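Local structure of dual oxidase maturation factor 1 (Homo sapiens, 7D3F) at residues Gly100-Leu105 with Asn109-Gly114. The protein may be required for the maturation of the dual oxidase DUOX1 and its transport from the endoplasmic reticulum to the plasma membrane. Residues are numbered along the deposited sequence; the frame is centred on the assembly and turned at random.
Sequences GLQVGL and NITLTG. With NAG (2-acetamido-2-deoxy-beta-D-glucopyranose), chain E.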
ATOM      1  N   GLY B 100      11.617   3.715  33.559  1.00 48.29           N
ATOM      2  CA  GLY B 100      10.634   4.682  33.124  1.00 43.79           C
ATOM      3  C   GLY B 100       9.612   4.062  32.197  1.00 44.81           C
ATOM      4  O   GLY B 100       9.915   3.180  31.393  1.00 54.94           O
ATOM      5  N   LEU B 101       8.384   4.548  32.323  1.00 48.92           N
ATOM      6  CA  LEU B 101       7.261   4.128  31.503  1.00 41.24           C
ATOM      7  C   LEU B 101       6.804   5.320  30.677  1.00 50.16           C
ATOM      8  O   LEU B 101       6.640   6.422  31.214  1.00 61.92           O
ATOM      9  CB  LEU B 101       6.117   3.610  32.377  1.00 42.77           C
ATOM     10  CG  LEU B 101       5.088   2.671  31.752  1.00 44.08           C
ATOM     11  CD1 LEU B 101       5.735   1.346  31.388  1.00 48.57           C
ATOM     12  CD2 LEU B 101       3.937   2.463  32.719  1.00 48.69           C
ATOM     13  N   GLN B 102       6.607   5.105  29.376  1.00 49.02           N
ATOM     14  CA  GLN B 102       6.190   6.153  28.446  1.00 42.11           C
ATOM     15  C   GLN B 102       5.047   5.583  27.611  1.00 43.05           C
ATOM     16  O   GLN B 102       5.275   4.975  26.564  1.00 49.81           O
ATOM     17  CB  GLN B 102       7.359   6.605  27.576  1.00 47.76           C
ATOM     18  CG  GLN B 102       8.376   7.481  28.285  1.00 52.57           C
ATOM     19  CD  GLN B 102       9.501   7.917  27.366  1.00 68.47           C
ATOM     20  OE1 GLN B 102      10.082   7.102  26.649  1.00 72.42           O
ATOM     21  NE2 GLN B 102       9.809   9.208  27.377  1.00 75.62           N
ATOM     22  N   VAL B 103       3.821   5.764  28.084  1.00 45.73           N
ATOM     23  CA  VAL B 103       2.642   5.239  27.410  1.00 41.27           C
ATOM     24  C   VAL B 103       2.178   6.260  26.380  1.00 45.42           C
ATOM     25  O   VAL B 103       1.849   7.401  26.726  1.00 57.30           O
ATOM     26  CB  VAL B 103       1.524   4.923  28.413  1.00 37.47           C
ATOM     27  CG1 VAL B 103       0.386   4.213  27.712  1.00 44.71           C
ATOM     28  CG2 VAL B 103       2.063   4.084  29.561  1.00 40.54           C
ATOM     29  N   GLY B 104       2.161   5.847  25.112  1.00 44.01           N
ATOM     30  CA  GLY B 104       1.674   6.664  24.029  1.00 39.00           C
ATOM     31  C   GLY B 104       0.338   6.183  23.496  1.00 47.39           C
ATOM     32  O   GLY B 104      -0.365   5.379  24.113  1.00 57.77           O
ATOM     33  N   LEU B 105      -0.011   6.699  22.317  1.00 48.79           N
ATOM     34  CA  LEU B 105      -1.290   6.343  21.712  1.00 44.20           C
ATOM     35  C   LEU B 105      -1.262   4.934  21.136  1.00 50.52           C
ATOM     36  O   LEU B 105      -2.223   4.171  21.299  1.00 60.05           O
ATOM     37  CB  LEU B 105      -1.661   7.357  20.634  1.00 46.49           C
ATOM     38  CG  LEU B 105      -1.685   8.815  21.090  1.00 45.71           C
ATOM     39  CD1 LEU B 105      -2.184   9.707  19.972  1.00 55.11           C
ATOM     40  CD2 LEU B 105      -2.539   8.976  22.338  1.00 43.19           C
ATOM     41  N   ASN B 109       6.474   2.530  25.657  1.00 43.93           N
ATOM     42  CA  ASN B 109       7.928   2.444  25.622  1.00 38.36           C
ATOM     43  C   ASN B 109       8.441   2.307  27.049  1.00 41.53           C
ATOM     44  O   ASN B 109       8.180   3.167  27.898  1.00 53.09           O
ATOM     45  CB  ASN B 109       8.535   3.669  24.938  1.00 44.16           C
ATOM     46  CG  ASN B 109       8.684   3.488  23.437  1.00 45.96           C
ATOM     47  OD1 ASN B 109       7.696   3.414  22.707  1.00 53.04           O
ATOM     48  ND2 ASN B 109       9.928   3.421  22.972  1.00 45.15           N
ATOM     49  N   ILE B 110       9.171   1.229  27.307  1.00 41.05           N
ATOM     50  CA  ILE B 110       9.746   0.943  28.615  1.00 34.69           C
ATOM     51  C   ILE B 110      11.238   1.222  28.534  1.00 42.46           C
ATOM     52  O   ILE B 110      11.944   0.629  27.708  1.00 54.69           O
ATOM     53  CB  ILE B 110       9.474  -0.506  29.047  1.00 33.80           C
ATOM     54  CG1 ILE B 110       7.975  -0.798  28.992  1.00 32.32           C
ATOM     55  CG2 ILE B 110      10.026  -0.756  30.441  1.00 39.00           C
ATOM     56  CD1 ILE B 110       7.640  -2.262  29.114  1.00 41.93           C
ATOM     57  N   THR B 111      11.718   2.126  29.381  1.00 42.01           N
ATOM     58  CA  THR B 111      13.119   2.516  29.405  1.00 40.47           C
ATOM     59  C   THR B 111      13.771   2.011  30.684  1.00 45.11           C
ATOM     60  O   THR B 111      13.204   2.129  31.773  1.00 60.00           O
ATOM     61  CB  THR B 111      13.274   4.036  29.307  1.00 50.92           C
ATOM     62  OG1 THR B 111      12.675   4.657  30.452  1.00 66.49           O
ATOM     63  CG2 THR B 111      12.605   4.561  28.045  1.00 48.74           C
ATOM     64  N   LEU B 112      14.964   1.443  30.541  1.00 43.31           N
ATOM     65  CA  LEU B 112      15.759   0.955  31.664  1.00 41.43           C
ATOM     66  C   LEU B 112      17.173   1.485  31.459  1.00 43.49           C
ATOM     67  O   LEU B 112      17.929   0.943  30.647  1.00 54.67           O
ATOM     68  CB  LEU B 112      15.736  -0.570  31.742  1.00 38.65           C
ATOM     69  CG  LEU B 112      16.615  -1.221  32.811  1.00 38.85           C
ATOM     70  CD1 LEU B 112      16.092  -0.919  34.204  1.00 41.78           C
ATOM     71  CD2 LEU B 112      16.709  -2.721  32.583  1.00 38.25           C
ATOM     72  N   THR B 113      17.521   2.553  32.172  1.00 47.05           N
ATOM     73  CA  THR B 113      18.814   3.210  32.016  1.00 47.25           C
ATOM     74  C   THR B 113      19.627   2.985  33.282  1.00 50.39           C
ATOM     75  O   THR B 113      19.260   3.474  34.355  1.00 62.41           O
ATOM     76  CB  THR B 113      18.643   4.702  31.738  1.00 49.76           C
ATOM     77  OG1 THR B 113      17.863   4.883  30.549  1.00 59.14           O
ATOM     78  CG2 THR B 113      19.999   5.361  31.556  1.00 48.42           C
ATOM     79  N   GLY B 114      20.735   2.259  33.155  1.00 49.75           N
ATOM     80  CA  GLY B 114      21.564   1.990  34.313  1.00 45.47           C
ATOM     81  C   GLY B 114      22.184   3.256  34.873  1.00 53.38           C
ATOM     82  O   GLY B 114      22.483   4.206  34.148  1.00 62.05           O
TER
HETATM   83  C1  NAG E   1      10.220   3.246  21.569  1.00 49.16           C
HETATM   84  C2  NAG E   1      10.968   4.451  20.994  1.00 48.63           C
HETATM   85  C3  NAG E   1      11.332   4.204  19.531  1.00 49.08           C
HETATM   86  C4  NAG E   1      12.070   2.882  19.370  1.00 47.17           C
HETATM   87  C5  NAG E   1      11.260   1.754  20.004  1.00 48.89           C
HETATM   88  C6  NAG E   1      11.963   0.416  19.992  1.00 46.36           C
HETATM   89  C7  NAG E   1      10.603   6.753  21.767  1.00 56.66           C
HETATM   90  C8  NAG E   1       9.652   7.912  21.799  1.00 55.57           C
HETATM   91  N2  NAG E   1      10.174   5.662  21.124  1.00 53.58           N
HETATM   92  O3  NAG E   1      12.141   5.274  19.057  1.00 59.97           O
HETATM   93  O4  NAG E   1      12.265   2.616  17.985  1.00 60.53           O
HETATM   94  O5  NAG E   1      10.996   2.063  21.380  1.00 54.52           O
HETATM   95  O6  NAG E   1      13.168   0.456  20.743  1.00 50.60           O
HETATM   96  O7  NAG E   1      11.707   6.803  22.298  1.00 65.52           O
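Gly100 and Gln102 pair with Thr111 and Asn109 through four backbone hydrogen bonds, in the two antiparallel strands of a beta hairpin whose short segments run at 161° to each other. The amide N and carbonyl O of each pair exchange two bonds, Thr111 N to Gly100 O and Gln102 N to Asn109 O both 2.9 Å. Between these rungs lies the non-hydrogen-bonded pair Leu101 and Ile110. Their side chains run side by side, Leu101 CD1 3.9 Å from Ile110 CG1, and both pack on Leu157 of helix 152-160, which lies against this side of the hairpin in the predicted extracellular region. Gln102, Asn109 and Thr111 put polar side chains on the other face. Thr111 carries OG1 between its backbone N and carbonyl carbon (chi1 63°), where the hydroxyl gives Gly100 O a weak second hydrogen bond of 3.3 Å. Its CG2 meets Gln102 OE1 at 3.8 Å, the extended glutamine crossing the threonine at about a right angle; Gln102 NE2 bonds weakly to Glu75. Beside it the Asn109 amide is turned 76° from that of Gln102 and bears the N-linked glycan. Asn109 ND2 also hydrogen-bonds to Asn127 OD1 on strand 122-131. The covalent link runs from Asn109 ND2 to NAG C1, 1.4 Å.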